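Long-range contacts in nuclease-like protein (Chaetomium thermophilum, PDB 6GRB), which resolves four-way DNA junctions as the eukaryotic enzyme GEN1 and probably also cuts 5'-flaps, the chain being its N-terminal part with the nuclease core: residues R63-L68 and R108-T113; H73-F78 and Q293-S298; V134-S139 and V151-W156. All coordinates share one frame; numbering follows the deposited sequence.

Contact 1 (R63-L68 and R108-T113); sequences RFVRLL and RLFGFT
F64 of helix 55-70 meets two phenylalanines, F110 and F112, in two edge-to-face stacks. Its ring edge points at the face of F110, with centroids 5.5 Å apart and planes at 81°. F112 in turn sets its own edge toward the face of F64, at 5.7 Å between centroids and 70° between planes. The stem of F64 adds a CH-pi contact: its CB lies 3.6 Å from the F110 centroid, almost straight above the middle of the ring. CG of F64, anti to the carbonyl carbon (chi1 -73°), comes near F112 CE2. Aliphatic side chains add further contacts: V65 CG2 reaches F110 CZ at 3.7 Å, L68 CG lies at the F110 edge near its plane, and L68 CD2 approaches F112 CZ at 3.7 Å. An alanine at F110 would probably leave F64 CB and V65 CG2 without their ring partner and open a gap beside L68 CG. Among polar atoms, F64 O, bonded to L68 N in the helix, lies at the F112 edge, and F110 O sits over an F112 face. G111, with positive phi, ends helix 104-109 in a Schellman motif, and the aromatic cluster thus joins helix 55-70 to the turn leading into strand 113-116.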
ATOM      1  N   ARG A  63      -7.282   1.612  10.523  1.00 64.45           N
ATOM      2  CA  ARG A  63      -6.865   1.403   9.132  1.00 63.81           C
ATOM      3  C   ARG A  63      -7.241   0.014   8.609  1.00 62.99           C
ATOM      4  O   ARG A  63      -7.499  -0.146   7.413  1.00 62.63           O
ATOM      5  CB  ARG A  63      -5.352   1.605   8.977  1.00 63.66           C
ATOM      6  CG  ARG A  63      -4.848   2.963   9.425  1.00 64.89           C
ATOM      7  CD  ARG A  63      -4.651   3.920   8.271  1.00 65.85           C
ATOM      8  NE  ARG A  63      -4.349   5.274   8.742  1.00 67.53           N
ATOM      9  CZ  ARG A  63      -3.751   6.199   7.995  1.00 68.90           C
ATOM     10  NH1 ARG A  63      -3.394   5.897   6.749  1.00 68.83           N
ATOM     11  NH2 ARG A  63      -3.504   7.416   8.490  1.00 70.16           N
ATOM     12  N   PHE A  64      -7.249  -1.003   9.475  1.00 54.36           N
ATOM     13  CA  PHE A  64      -7.628  -2.347   9.044  1.00 54.25           C
ATOM     14  C   PHE A  64      -9.123  -2.422   8.728  1.00 54.75           C
ATOM     15  O   PHE A  64      -9.529  -3.104   7.775  1.00 54.63           O
ATOM     16  CB  PHE A  64      -7.246  -3.385  10.109  1.00 54.74           C
ATOM     17  CG  PHE A  64      -5.776  -3.661  10.196  1.00 54.31           C
ATOM     18  CD1 PHE A  64      -4.865  -2.913   9.467  1.00 53.68           C
ATOM     19  CD2 PHE A  64      -5.296  -4.702  10.984  1.00 54.84           C
ATOM     20  CE1 PHE A  64      -3.507  -3.181   9.535  1.00 53.54           C
ATOM     21  CE2 PHE A  64      -3.917  -4.987  11.049  1.00 54.56           C
ATOM     22  CZ  PHE A  64      -3.024  -4.218  10.337  1.00 53.91           C
ATOM     23  N   VAL A  65      -9.950  -1.731   9.526  1.00 55.56           N
ATOM     24  CA  VAL A  65     -11.377  -1.609   9.229  1.00 56.22           C
ATOM     25  C   VAL A  65     -11.581  -0.848   7.924  1.00 55.84           C
ATOM     26  O   VAL A  65     -12.447  -1.200   7.105  1.00 55.92           O
ATOM     27  CB  VAL A  65     -12.124  -0.925  10.396  1.00 57.34           C
ATOM     28  CG1 VAL A  65     -13.647  -0.895  10.147  1.00 58.30           C
ATOM     29  CG2 VAL A  65     -11.809  -1.594  11.723  1.00 57.80           C
ATOM     30  N   ARG A  66     -10.780   0.193   7.695  1.00 58.05           N
ATOM     31  CA  ARG A  66     -10.871   0.907   6.431  1.00 58.05           C
ATOM     32  C   ARG A  66     -10.534  -0.011   5.257  1.00 56.93           C
ATOM     33  O   ARG A  66     -11.216   0.018   4.225  1.00 56.89           O
ATOM     34  CB  ARG A  66      -9.974   2.148   6.447  1.00 58.61           C
ATOM     35  CG  ARG A  66     -10.239   3.081   5.263  1.00 59.26           C
ATOM     36  CD  ARG A  66      -9.646   4.477   5.461  1.00 60.85           C
ATOM     37  NE  ARG A  66     -10.233   5.184   6.602  1.00 62.60           N
ATOM     38  CZ  ARG A  66     -11.307   5.979   6.551  1.00 64.48           C
ATOM     39  NH1 ARG A  66     -11.936   6.201   5.398  1.00 64.40           N
ATOM     40  NH2 ARG A  66     -11.754   6.564   7.663  1.00 65.69           N
ATOM     41  N   LEU A  67      -9.509  -0.865   5.409  1.00 54.92           N
ATOM     42  CA  LEU A  67      -9.202  -1.828   4.352  1.00 54.35           C
ATOM     43  C   LEU A  67     -10.308  -2.862   4.181  1.00 54.68           C
ATOM     44  O   LEU A  67     -10.502  -3.381   3.079  1.00 54.52           O
ATOM     45  CB  LEU A  67      -7.874  -2.536   4.630  1.00 54.11           C
ATOM     46  CG  LEU A  67      -6.569  -1.729   4.559  1.00 53.91           C
ATOM     47  CD1 LEU A  67      -5.379  -2.600   5.004  1.00 53.92           C
ATOM     48  CD2 LEU A  67      -6.346  -1.093   3.153  1.00 53.82           C
ATOM     49  N   LEU A  68     -11.010  -3.208   5.264  1.00 56.19           N
ATOM     50  CA  LEU A  68     -12.169  -4.085   5.137  1.00 56.90           C
ATOM     51  C   LEU A  68     -13.206  -3.486   4.202  1.00 56.86           C
ATOM     52  O   LEU A  68     -13.765  -4.190   3.356  1.00 56.94           O
ATOM     53  CB  LEU A  68     -12.792  -4.354   6.503  1.00 57.97           C
ATOM     54  CG  LEU A  68     -12.249  -5.547   7.285  1.00 58.79           C
ATOM     55  CD1 LEU A  68     -13.272  -5.900   8.367  1.00 60.24           C
ATOM     56  CD2 LEU A  68     -11.930  -6.773   6.392  1.00 59.14           C
ATOM     57  N   ARG A 108      -3.900 -11.290  11.859  1.00 52.41           N
ATOM     58  CA  ARG A 108      -4.603 -12.572  11.768  1.00 55.04           C
ATOM     59  C   ARG A 108      -6.079 -12.411  12.115  1.00 55.94           C
ATOM     60  O   ARG A 108      -6.954 -12.849  11.361  1.00 57.30           O
ATOM     61  CB  ARG A 108      -3.946 -13.613  12.687  1.00 56.10           C
ATOM     62  N   LEU A 109      -6.370 -11.742  13.242  1.00 57.14           N
ATOM     63  CA  LEU A 109      -7.743 -11.539  13.690  1.00 57.90           C
ATOM     64  C   LEU A 109      -8.626 -10.933  12.606  1.00 57.07           C
ATOM     65  O   LEU A 109      -9.818 -11.251  12.539  1.00 58.29           O
ATOM     66  CB  LEU A 109      -7.756 -10.664  14.940  1.00 56.83           C
ATOM     67  CG  LEU A 109      -7.294 -11.380  16.214  1.00 57.92           C
ATOM     68  CD1 LEU A 109      -7.278 -10.447  17.400  1.00 56.82           C
ATOM     69  CD2 LEU A 109      -8.199 -12.587  16.468  1.00 60.76           C
ATOM     70  N   PHE A 110      -8.067 -10.076  11.747  1.00 56.63           N
ATOM     71  CA  PHE A 110      -8.805  -9.481  10.645  1.00 55.75           C
ATOM     72  C   PHE A 110      -8.809 -10.379   9.413  1.00 56.55           C
ATOM     73  O   PHE A 110      -9.347  -9.985   8.377  1.00 55.76           O
ATOM     74  CB  PHE A 110      -8.216  -8.104  10.274  1.00 53.54           C
ATOM     75  CG  PHE A 110      -8.843  -6.937  10.994  1.00 53.05           C
ATOM     76  CD1 PHE A 110      -8.444  -6.600  12.278  1.00 53.09           C
ATOM     77  CD2 PHE A 110      -9.823  -6.167  10.381  1.00 52.74           C
ATOM     78  CE1 PHE A 110      -9.029  -5.536  12.949  1.00 53.08           C
ATOM     79  CE2 PHE A 110     -10.386  -5.083  11.023  1.00 52.67           C
ATOM     80  CZ  PHE A 110      -9.990  -4.765  12.311  1.00 53.04           C
ATOM     81  N   GLY A 111      -8.226 -11.568   9.501  1.00 59.15           N
ATOM     82  CA  GLY A 111      -8.083 -12.413   8.327  1.00 60.22           C
ATOM     83  C   GLY A 111      -7.161 -11.853   7.268  1.00 58.58           C
ATOM     84  O   GLY A 111      -7.383 -12.099   6.079  1.00 58.64           O
ATOM     85  N   PHE A 112      -6.144 -11.074   7.652  1.00 54.05           N
ATOM     86  CA  PHE A 112      -5.192 -10.565   6.672  1.00 52.83           C
ATOM     87  C   PHE A 112      -3.935 -11.418   6.748  1.00 54.11           C
ATOM     88  O   PHE A 112      -3.807 -12.282   7.602  1.00 55.59           O
ATOM     89  CB  PHE A 112      -4.882  -9.072   6.889  1.00 50.45           C
ATOM     90  CG  PHE A 112      -6.071  -8.148   6.688  1.00 49.43           C
ATOM     91  CD1 PHE A 112      -7.153  -8.527   5.919  1.00 49.94           C
ATOM     92  CD2 PHE A 112      -6.091  -6.884   7.267  1.00 48.17           C
ATOM     93  CE1 PHE A 112      -8.240  -7.657   5.724  1.00 49.09           C
ATOM     94  CE2 PHE A 112      -7.180  -6.006   7.087  1.00 47.63           C
ATOM     95  CZ  PHE A 112      -8.252  -6.397   6.312  1.00 48.03           C
ATOM     96  N   THR A 113      -3.017 -11.192   5.822  1.00 50.99           N
ATOM     97  CA  THR A 113      -1.821 -12.010   5.692  1.00 51.85           C
ATOM     98  C   THR A 113      -0.627 -11.225   6.187  1.00 49.82           C
ATOM     99  O   THR A 113      -0.507 -10.030   5.911  1.00 48.34           O
ATOM    100  CB  THR A 113      -1.589 -12.430   4.243  1.00 52.98           C
ATOM    101  OG1 THR A 113      -2.774 -13.073   3.761  1.00 55.25           O
ATOM    102  CG2 THR A 113      -0.401 -13.380   4.134  1.00 53.07           C
TER

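Contact 2 (H73-F78 and Q293-S298); sequences HPIFVF and QEFPPS
F295 packs tightly against strand 73-78 just after helix 285-294 ends, its ring lying between an isoleucine and a proline. I75 CB stands over one face, 3.9 Å from F295 CE1, in a CH-pi contact 21° off the ring normal. I75 CG2 adds a longer approach to F295 CZ at 4.1 Å. P296 CB, from the same segment as the ring, covers the opposite face toward the rim. The edge is used too: H73 O lies near the ring plane, 3.5 Å from F295 CZ. CG of F295, anti to its backbone N (chi1 169°), is carried toward strand 73-78. T113 and R34 of the adjacent strands also touch this side chain. The other end is more exposed, though no more distant. There H73 and P296, which follows a cis peptide bond, meet obliquely, P296 CG coming within 3.4 Å of H73 ND1. The contact is therefore mainly apolar, with H73 O and ND1 meeting carbon atoms, while the backbone hydrogen bonds of H73 and I75 go to the neighbouring strand 34-37 and its approach. Without a polar pair between the segments, it rests on the fit of the F295 ring and probably helps to hold this distant piece of chain on the sheet.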
ATOM      1  N   HIS A  73      -7.449  -6.955  -0.472  1.00 51.14           N
ATOM      2  CA  HIS A  73      -6.751  -8.113   0.087  1.00 52.42           C
ATOM      3  C   HIS A  73      -5.308  -7.715   0.391  1.00 52.43           C
ATOM      4  O   HIS A  73      -4.481  -7.656  -0.534  1.00 52.92           O
ATOM      5  CB  HIS A  73      -6.749  -9.308  -0.871  1.00 53.79           C
ATOM      6  CG  HIS A  73      -8.070 -10.001  -1.017  1.00 54.17           C
ATOM      7  ND1 HIS A  73      -8.379 -10.794  -2.107  1.00 54.89           N
ATOM      8  CD2 HIS A  73      -9.164 -10.017  -0.221  1.00 54.08           C
ATOM      9  CE1 HIS A  73      -9.604 -11.273  -1.967  1.00 55.16           C
ATOM     10  NE2 HIS A  73     -10.099 -10.817  -0.829  1.00 54.79           N
ATOM     11  N   PRO A  74      -4.968  -7.427   1.652  1.00 49.75           N
ATOM     12  CA  PRO A  74      -3.633  -6.912   1.974  1.00 49.52           C
ATOM     13  C   PRO A  74      -2.682  -7.991   2.450  1.00 50.86           C
ATOM     14  O   PRO A  74      -3.030  -8.853   3.259  1.00 51.69           O
ATOM     15  CB  PRO A  74      -3.927  -5.950   3.126  1.00 48.34           C
ATOM     16  CG  PRO A  74      -5.041  -6.640   3.858  1.00 48.75           C
ATOM     17  CD  PRO A  74      -5.868  -7.391   2.820  1.00 49.44           C
ATOM     18  N   ILE A  75      -1.441  -7.912   1.979  1.00 47.64           N
ATOM     19  CA  ILE A  75      -0.354  -8.693   2.574  1.00 48.35           C
ATOM     20  C   ILE A  75       0.639  -7.707   3.191  1.00 47.07           C
ATOM     21  O   ILE A  75       1.199  -6.846   2.497  1.00 46.82           O
ATOM     22  CB  ILE A  75       0.298  -9.672   1.576  1.00 49.98           C
ATOM     23  CG1 ILE A  75       1.399 -10.479   2.257  1.00 49.98           C
ATOM     24  CG2 ILE A  75       0.849  -8.973   0.366  1.00 49.96           C
ATOM     25  CD1 ILE A  75       1.702 -11.814   1.577  1.00 51.30           C
ATOM     26  N   PHE A  76       0.806  -7.805   4.513  1.00 50.21           N
ATOM     27  CA  PHE A  76       1.645  -6.891   5.280  1.00 49.44           C
ATOM     28  C   PHE A  76       3.051  -7.468   5.401  1.00 49.97           C
ATOM     29  O   PHE A  76       3.214  -8.561   5.933  1.00 50.39           O
ATOM     30  CB  PHE A  76       1.049  -6.669   6.668  1.00 48.89           C
ATOM     31  CG  PHE A  76      -0.260  -5.962   6.649  1.00 48.34           C
ATOM     32  CD1 PHE A  76      -0.313  -4.595   6.779  1.00 47.76           C
ATOM     33  CD2 PHE A  76      -1.444  -6.672   6.526  1.00 48.73           C
ATOM     34  CE1 PHE A  76      -1.526  -3.937   6.771  1.00 47.36           C
ATOM     35  CE2 PHE A  76      -2.645  -6.037   6.529  1.00 48.23           C
ATOM     36  CZ  PHE A  76      -2.692  -4.667   6.639  1.00 47.45           C
ATOM     37  N   VAL A  77       4.064  -6.734   4.947  1.00 48.18           N
ATOM     38  CA  VAL A  77       5.412  -7.286   4.831  1.00 48.92           C
ATOM     39  C   VAL A  77       6.313  -6.700   5.922  1.00 48.98           C
ATOM     40  O   VAL A  77       6.404  -5.480   6.076  1.00 49.09           O
ATOM     41  CB  VAL A  77       5.993  -7.047   3.423  1.00 49.75           C
ATOM     42  CG1 VAL A  77       7.375  -7.763   3.264  1.00 50.66           C
ATOM     43  CG2 VAL A  77       4.983  -7.491   2.348  1.00 49.83           C
ATOM     44  N   PHE A  78       6.982  -7.575   6.659  1.00 51.23           N
ATOM     45  CA  PHE A  78       7.866  -7.254   7.771  1.00 51.44           C
ATOM     46  C   PHE A  78       9.311  -7.455   7.338  1.00 52.54           C
ATOM     47  O   PHE A  78       9.615  -8.380   6.579  1.00 52.89           O
ATOM     48  CB  PHE A  78       7.549  -8.139   9.008  1.00 50.98           C
ATOM     49  CG  PHE A  78       6.183  -7.874   9.622  1.00 50.23           C
ATOM     50  CD1 PHE A  78       5.017  -8.345   9.001  1.00 50.06           C
ATOM     51  CD2 PHE A  78       6.068  -7.138  10.793  1.00 49.94           C
ATOM     52  CE1 PHE A  78       3.758  -8.085   9.541  1.00 49.64           C
ATOM     53  CE2 PHE A  78       4.829  -6.863  11.350  1.00 49.43           C
ATOM     54  CZ  PHE A  78       3.654  -7.328  10.729  1.00 49.27           C
ATOM     55  N   GLN A 293      -0.425 -20.167  -3.837  1.00 59.08           N
ATOM     56  CA  GLN A 293      -1.580 -20.982  -3.485  1.00 59.93           C
ATOM     57  C   GLN A 293      -2.291 -20.486  -2.235  1.00 60.02           C
ATOM     58  O   GLN A 293      -3.482 -20.767  -2.060  1.00 60.65           O
ATOM     59  CB  GLN A 293      -1.152 -22.445  -3.284  1.00 60.61           C
ATOM     60  N   GLU A 294      -1.603 -19.742  -1.373  1.00 59.53           N
ATOM     61  CA  GLU A 294      -2.134 -19.423  -0.062  1.00 59.78           C
ATOM     62  C   GLU A 294      -2.562 -17.962   0.100  1.00 59.20           C
ATOM     63  O   GLU A 294      -3.267 -17.642   1.062  1.00 59.61           O
ATOM     64  CB  GLU A 294      -1.102 -19.824   1.015  1.00 59.52           C
ATOM     65  CG  GLU A 294      -0.939 -21.366   1.109  1.00 60.28           C
ATOM     66  CD  GLU A 294       0.073 -21.852   2.163  1.00 59.92           C
ATOM     67  OE1 GLU A 294       0.390 -23.075   2.181  1.00 60.44           O
ATOM     68  OE2 GLU A 294       0.561 -21.023   2.965  1.00 59.08           O
ATOM     69  N   PHE A 295      -2.191 -17.074  -0.810  1.00 57.86           N
ATOM     70  CA  PHE A 295      -2.647 -15.701  -0.703  1.00 57.22           C
ATOM     71  C   PHE A 295      -3.385 -15.347  -1.995  1.00 56.63           C
ATOM     72  O   PHE A 295      -2.894 -15.680  -3.077  1.00 56.62           O
ATOM     73  CB  PHE A 295      -1.479 -14.732  -0.451  1.00 56.45           C
ATOM     74  CG  PHE A 295      -1.865 -13.289  -0.600  1.00 55.78           C
ATOM     75  CD1 PHE A 295      -2.605 -12.654   0.380  1.00 55.53           C
ATOM     76  CD2 PHE A 295      -1.506 -12.577  -1.736  1.00 55.12           C
ATOM     77  CE1 PHE A 295      -2.989 -11.350   0.229  1.00 53.65           C
ATOM     78  CE2 PHE A 295      -1.885 -11.267  -1.900  1.00 54.12           C
ATOM     79  CZ  PHE A 295      -2.628 -10.641  -0.913  1.00 52.98           C
ATOM     80  N   PRO A 296      -4.544 -14.681  -1.882  1.00 59.95           N
ATOM     81  CA  PRO A 296      -5.083 -14.237  -0.593  1.00 59.76           C
ATOM     82  C   PRO A 296      -5.709 -15.387   0.188  1.00 61.17           C
ATOM     83  O   PRO A 296      -6.521 -16.130  -0.366  1.00 61.60           O
ATOM     84  CB  PRO A 296      -6.160 -13.231  -1.000  1.00 57.98           C
ATOM     85  CG  PRO A 296      -6.620 -13.709  -2.335  1.00 58.02           C
ATOM     86  CD  PRO A 296      -5.413 -14.299  -3.009  1.00 58.96           C
ATOM     87  N   PRO A 297      -5.334 -15.532   1.468  1.00 69.42           N
ATOM     88  CA  PRO A 297      -5.857 -16.593   2.333  1.00 70.93           C
ATOM     89  C   PRO A 297      -7.267 -16.281   2.827  1.00 70.69           C
ATOM     90  O   PRO A 297      -7.734 -15.151   2.681  1.00 69.10           O
ATOM     91  CB  PRO A 297      -4.879 -16.590   3.508  1.00 71.63           C
ATOM     92  CG  PRO A 297      -4.399 -15.181   3.581  1.00 70.44           C
ATOM     93  CD  PRO A 297      -4.356 -14.678   2.164  1.00 69.07           C
ATOM     94  N   SER A 298      -7.931 -17.277   3.404  1.00 79.93           N
ATOM     95  CA  SER A 298      -9.285 -17.099   3.915  1.00 80.00           C
ATOM     96  C   SER A 298      -9.351 -15.958   4.925  1.00 79.21           C
ATOM     97  O   SER A 298      -8.472 -15.820   5.776  1.00 79.68           O
ATOM     98  CB  SER A 298      -9.792 -18.395   4.551  1.00 81.86           C
ATOM     99  OG  SER A 298      -8.986 -18.770   5.655  1.00 82.89           O
TER

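Contact 3 (V134-S139 and V151-W156); sequences VDAVLS and VTLRDW
D135 touches V151 through its backbone, D135 O lying against V151 CB, while its carboxylate turns to the backbone N of R34. A136 follows with its methyl: CB packs on V151 CG1 at 3.9 Å and, more distantly, on L153 CD1, and its CA-H faces V151 O. V137 makes the central backbone pairing. Its N donates to V151 O at 3.1 Å and its O accepts from L153 N at 2.6 Å, and together they bracket T152 as expected for parallel strands; the segments 136-138 and 151-156 run 23° apart in direction. T152 turns its hydroxyl to T144, on the same face of the sheet as V137. L138 points to the face it shares with L153. Its CG is anti to the backbone N (chi1 -178°), and the two methyls divide the work: CD1 lies over the L153 backbone, 3.4 Å from L153 O, and CD2 reaches W156 CE3 at 4.2 Å, the two side chains crossing at about a right angle. S139 closes the pairing, its N donating to L153 O at 2.9 Å, while S139 O rests against R154 CB. The S139 hydroxyl makes a weak bond to D38 OD2. The S139 side chain lies about 4 Å, nearest atoms, from a bound magnesium ion and from the side chains of E122 and E140, which bind metal in other structures of this protein; D141 and D143 are the magnesium ligands here. The S139 end of the segment thus borders the metal site. R154 NH2 bonds to S12 O, and the side chain also packs on a DNA phosphate. In the mixed sheet, strand 136-138 runs between 34-37 and 151-157, the latter flanked in turn by 168-173; helix 121-130 covers V137 through C125 and E129.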
ATOM      1  N   VAL A 134       0.882  -9.734  -5.889  1.00 50.81           N
ATOM      2  CA  VAL A 134       0.109  -8.536  -5.577  1.00 50.12           C
ATOM      3  C   VAL A 134       0.100  -7.611  -6.789  1.00 50.03           C
ATOM      4  O   VAL A 134       0.928  -7.727  -7.690  1.00 50.90           O
ATOM      5  CB  VAL A 134       0.632  -7.744  -4.341  1.00 50.01           C
ATOM      6  CG1 VAL A 134       0.644  -8.613  -3.109  1.00 49.76           C
ATOM      7  CG2 VAL A 134       2.009  -7.099  -4.620  1.00 49.96           C
ATOM      8  N   ASP A 135      -0.851  -6.672  -6.791  1.00 53.34           N
ATOM      9  CA  ASP A 135      -1.063  -5.776  -7.932  1.00 53.08           C
ATOM     10  C   ASP A 135      -0.413  -4.413  -7.754  1.00 53.23           C
ATOM     11  O   ASP A 135      -0.173  -3.728  -8.750  1.00 53.74           O
ATOM     12  CB  ASP A 135      -2.563  -5.559  -8.202  1.00 51.47           C
ATOM     13  CG  ASP A 135      -3.375  -6.859  -8.181  1.00 51.36           C
ATOM     14  OD1 ASP A 135      -3.142  -7.762  -9.033  1.00 52.30           O
ATOM     15  OD2 ASP A 135      -4.254  -6.966  -7.291  1.00 50.37           O
ATOM     16  N   ALA A 136      -0.132  -4.012  -6.517  1.00 53.32           N
ATOM     17  CA  ALA A 136       0.487  -2.724  -6.235  1.00 53.25           C
ATOM     18  C   ALA A 136       1.209  -2.807  -4.897  1.00 52.86           C
ATOM     19  O   ALA A 136       0.939  -3.675  -4.062  1.00 52.25           O
ATOM     20  CB  ALA A 136      -0.542  -1.588  -6.218  1.00 51.52           C
ATOM     21  N   VAL A 137       2.121  -1.869  -4.697  1.00 52.76           N
ATOM     22  CA  VAL A 137       2.916  -1.792  -3.481  1.00 52.23           C
ATOM     23  C   VAL A 137       2.580  -0.485  -2.790  1.00 51.31           C
ATOM     24  O   VAL A 137       2.562   0.564  -3.432  1.00 51.81           O
ATOM     25  CB  VAL A 137       4.424  -1.904  -3.800  1.00 53.78           C
ATOM     26  CG1 VAL A 137       5.269  -1.603  -2.577  1.00 53.57           C
ATOM     27  CG2 VAL A 137       4.742  -3.307  -4.338  1.00 54.54           C
ATOM     28  N   LEU A 138       2.282  -0.559  -1.496  1.00 52.39           N
ATOM     29  CA  LEU A 138       2.178   0.595  -0.607  1.00 52.18           C
ATOM     30  C   LEU A 138       3.419   0.615   0.286  1.00 53.11           C
ATOM     31  O   LEU A 138       3.576  -0.252   1.166  1.00 52.65           O
ATOM     32  CB  LEU A 138       0.899   0.545   0.221  1.00 50.84           C
ATOM     33  CG  LEU A 138       0.641   1.722   1.170  1.00 51.09           C
ATOM     34  CD1 LEU A 138       0.659   3.074   0.492  1.00 51.92           C
ATOM     35  CD2 LEU A 138      -0.703   1.489   1.837  1.00 49.98           C
ATOM     36  N   SER A 139       4.300   1.592   0.045  1.00 56.19           N
ATOM     37  CA  SER A 139       5.538   1.771   0.796  1.00 57.73           C
ATOM     38  C   SER A 139       5.700   3.243   1.181  1.00 58.91           C
ATOM     39  O   SER A 139       4.857   4.090   0.879  1.00 58.30           O
ATOM     40  CB  SER A 139       6.764   1.305  -0.002  1.00 59.13           C
ATOM     41  OG  SER A 139       7.972   1.465   0.752  1.00 60.97           O
ATOM     42  N   VAL A 151       3.724  -0.466 -10.104  1.00 61.60           N
ATOM     43  CA  VAL A 151       2.762   0.470  -9.534  1.00 59.47           C
ATOM     44  C   VAL A 151       3.079   0.621  -8.056  1.00 58.65           C
ATOM     45  O   VAL A 151       2.835  -0.305  -7.267  1.00 57.78           O
ATOM     46  CB  VAL A 151       1.315   0.001  -9.719  1.00 57.46           C
ATOM     47  CG1 VAL A 151       0.378   0.993  -9.027  1.00 55.51           C
ATOM     48  CG2 VAL A 151       0.994  -0.144 -11.207  1.00 57.83           C
ATOM     49  N   THR A 152       3.599   1.784  -7.662  1.00 57.85           N
ATOM     50  CA  THR A 152       3.964   2.001  -6.270  1.00 56.86           C
ATOM     51  C   THR A 152       3.156   3.159  -5.692  1.00 55.41           C
ATOM     52  O   THR A 152       2.931   4.167  -6.365  1.00 55.72           O
ATOM     53  CB  THR A 152       5.475   2.238  -6.123  1.00 58.58           C
ATOM     54  OG1 THR A 152       5.821   2.127  -4.740  1.00 57.74           O
ATOM     55  CG2 THR A 152       5.865   3.595  -6.605  1.00 59.68           C
ATOM     56  N   LEU A 153       2.673   2.972  -4.457  1.00 55.82           N
ATOM     57  CA  LEU A 153       1.838   3.947  -3.770  1.00 54.79           C
ATOM     58  C   LEU A 153       2.484   4.348  -2.455  1.00 55.12           C
ATOM     59  O   LEU A 153       3.176   3.551  -1.813  1.00 55.36           O
ATOM     60  CB  LEU A 153       0.443   3.423  -3.477  1.00 53.23           C
ATOM     61  CG  LEU A 153      -0.230   2.490  -4.469  1.00 52.87           C
ATOM     62  CD1 LEU A 153      -1.464   1.896  -3.788  1.00 51.44           C
ATOM     63  CD2 LEU A 153      -0.591   3.180  -5.788  1.00 53.31           C
ATOM     64  N   ARG A 154       2.235   5.592  -2.056  1.00 57.46           N
ATOM     65  CA  ARG A 154       2.739   6.110  -0.799  1.00 58.16           C
ATOM     66  C   ARG A 154       1.708   7.083  -0.229  1.00 57.80           C
ATOM     67  O   ARG A 154       0.765   7.497  -0.914  1.00 57.13           O
ATOM     68  CB  ARG A 154       4.107   6.787  -0.985  1.00 59.84           C
ATOM     69  CG  ARG A 154       4.081   7.923  -1.976  1.00 60.29           C
ATOM     70  CD  ARG A 154       5.466   8.547  -2.241  1.00 62.12           C
ATOM     71  NE  ARG A 154       5.322   9.735  -3.097  1.00 62.43           N
ATOM     72  CZ  ARG A 154       5.414  10.993  -2.666  1.00 62.87           C
ATOM     73  NH1 ARG A 154       5.683  11.245  -1.390  1.00 63.20           N
ATOM     74  NH2 ARG A 154       5.252  11.998  -3.518  1.00 63.07           N
ATOM     75  N   ASP A 155       1.897   7.439   1.045  1.00 59.83           N
ATOM     76  CA  ASP A 155       1.222   8.581   1.648  1.00 60.12           C
ATOM     77  C   ASP A 155      -0.292   8.370   1.676  1.00 59.15           C
ATOM     78  O   ASP A 155      -1.070   9.165   1.139  1.00 58.86           O
ATOM     79  CB  ASP A 155       1.595   9.880   0.920  1.00 60.64           C
ATOM     80  CG  ASP A 155       0.935  11.105   1.534  1.00 60.94           C
ATOM     81  OD1 ASP A 155       0.436  11.020   2.681  1.00 61.12           O
ATOM     82  OD2 ASP A 155       0.934  12.173   0.870  1.00 61.14           O
ATOM     83  N   TRP A 156      -0.706   7.257   2.264  1.00 63.41           N
ATOM     84  CA  TRP A 156      -2.120   7.015   2.523  1.00 62.85           C
ATOM     85  C   TRP A 156      -2.574   7.966   3.628  1.00 64.15           C
ATOM     86  O   TRP A 156      -2.196   7.801   4.791  1.00 65.18           O
ATOM     87  CB  TRP A 156      -2.324   5.558   2.921  1.00 61.88           C
ATOM     88  CG  TRP A 156      -3.722   5.117   3.060  1.00 61.01           C
ATOM     89  CD1 TRP A 156      -4.845   5.685   2.493  1.00 60.99           C
ATOM     90  CD2 TRP A 156      -4.171   3.982   3.797  1.00 59.94           C
ATOM     91  NE1 TRP A 156      -5.967   4.956   2.843  1.00 60.33           N
ATOM     92  CE2 TRP A 156      -5.580   3.912   3.645  1.00 59.59           C
ATOM     93  CE3 TRP A 156      -3.521   3.002   4.553  1.00 59.21           C
ATOM     94  CZ2 TRP A 156      -6.345   2.908   4.235  1.00 58.68           C
ATOM     95  CZ3 TRP A 156      -4.291   1.986   5.144  1.00 58.13           C
ATOM     96  CH2 TRP A 156      -5.683   1.955   4.984  1.00 57.95           C
TER

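Along the chain the segments of contacts 1 and 2 alternate, and both segments of contact 3 fall between 108-113 and 293-298. The centres of contacts 1 and 2 lie about 11 Å apart. Contacts 2 and 3 are about 15 Å apart between centres. For contacts 1 and 3 the centres are about 17 Å apart. Contacts 2 and 3 share the mixed sheet of the nuclease part, where V134 touches both I75 and F295; contact 1 attaches helix 55-70 beside it, and T113 O pairs with F76 N. R63 NH1 also bonds to W156 O, tying contact 1 to contact 3. The set thus runs from aromatic packing against strand 73-78, near the 113-116 edge, to strands bordering the metal site.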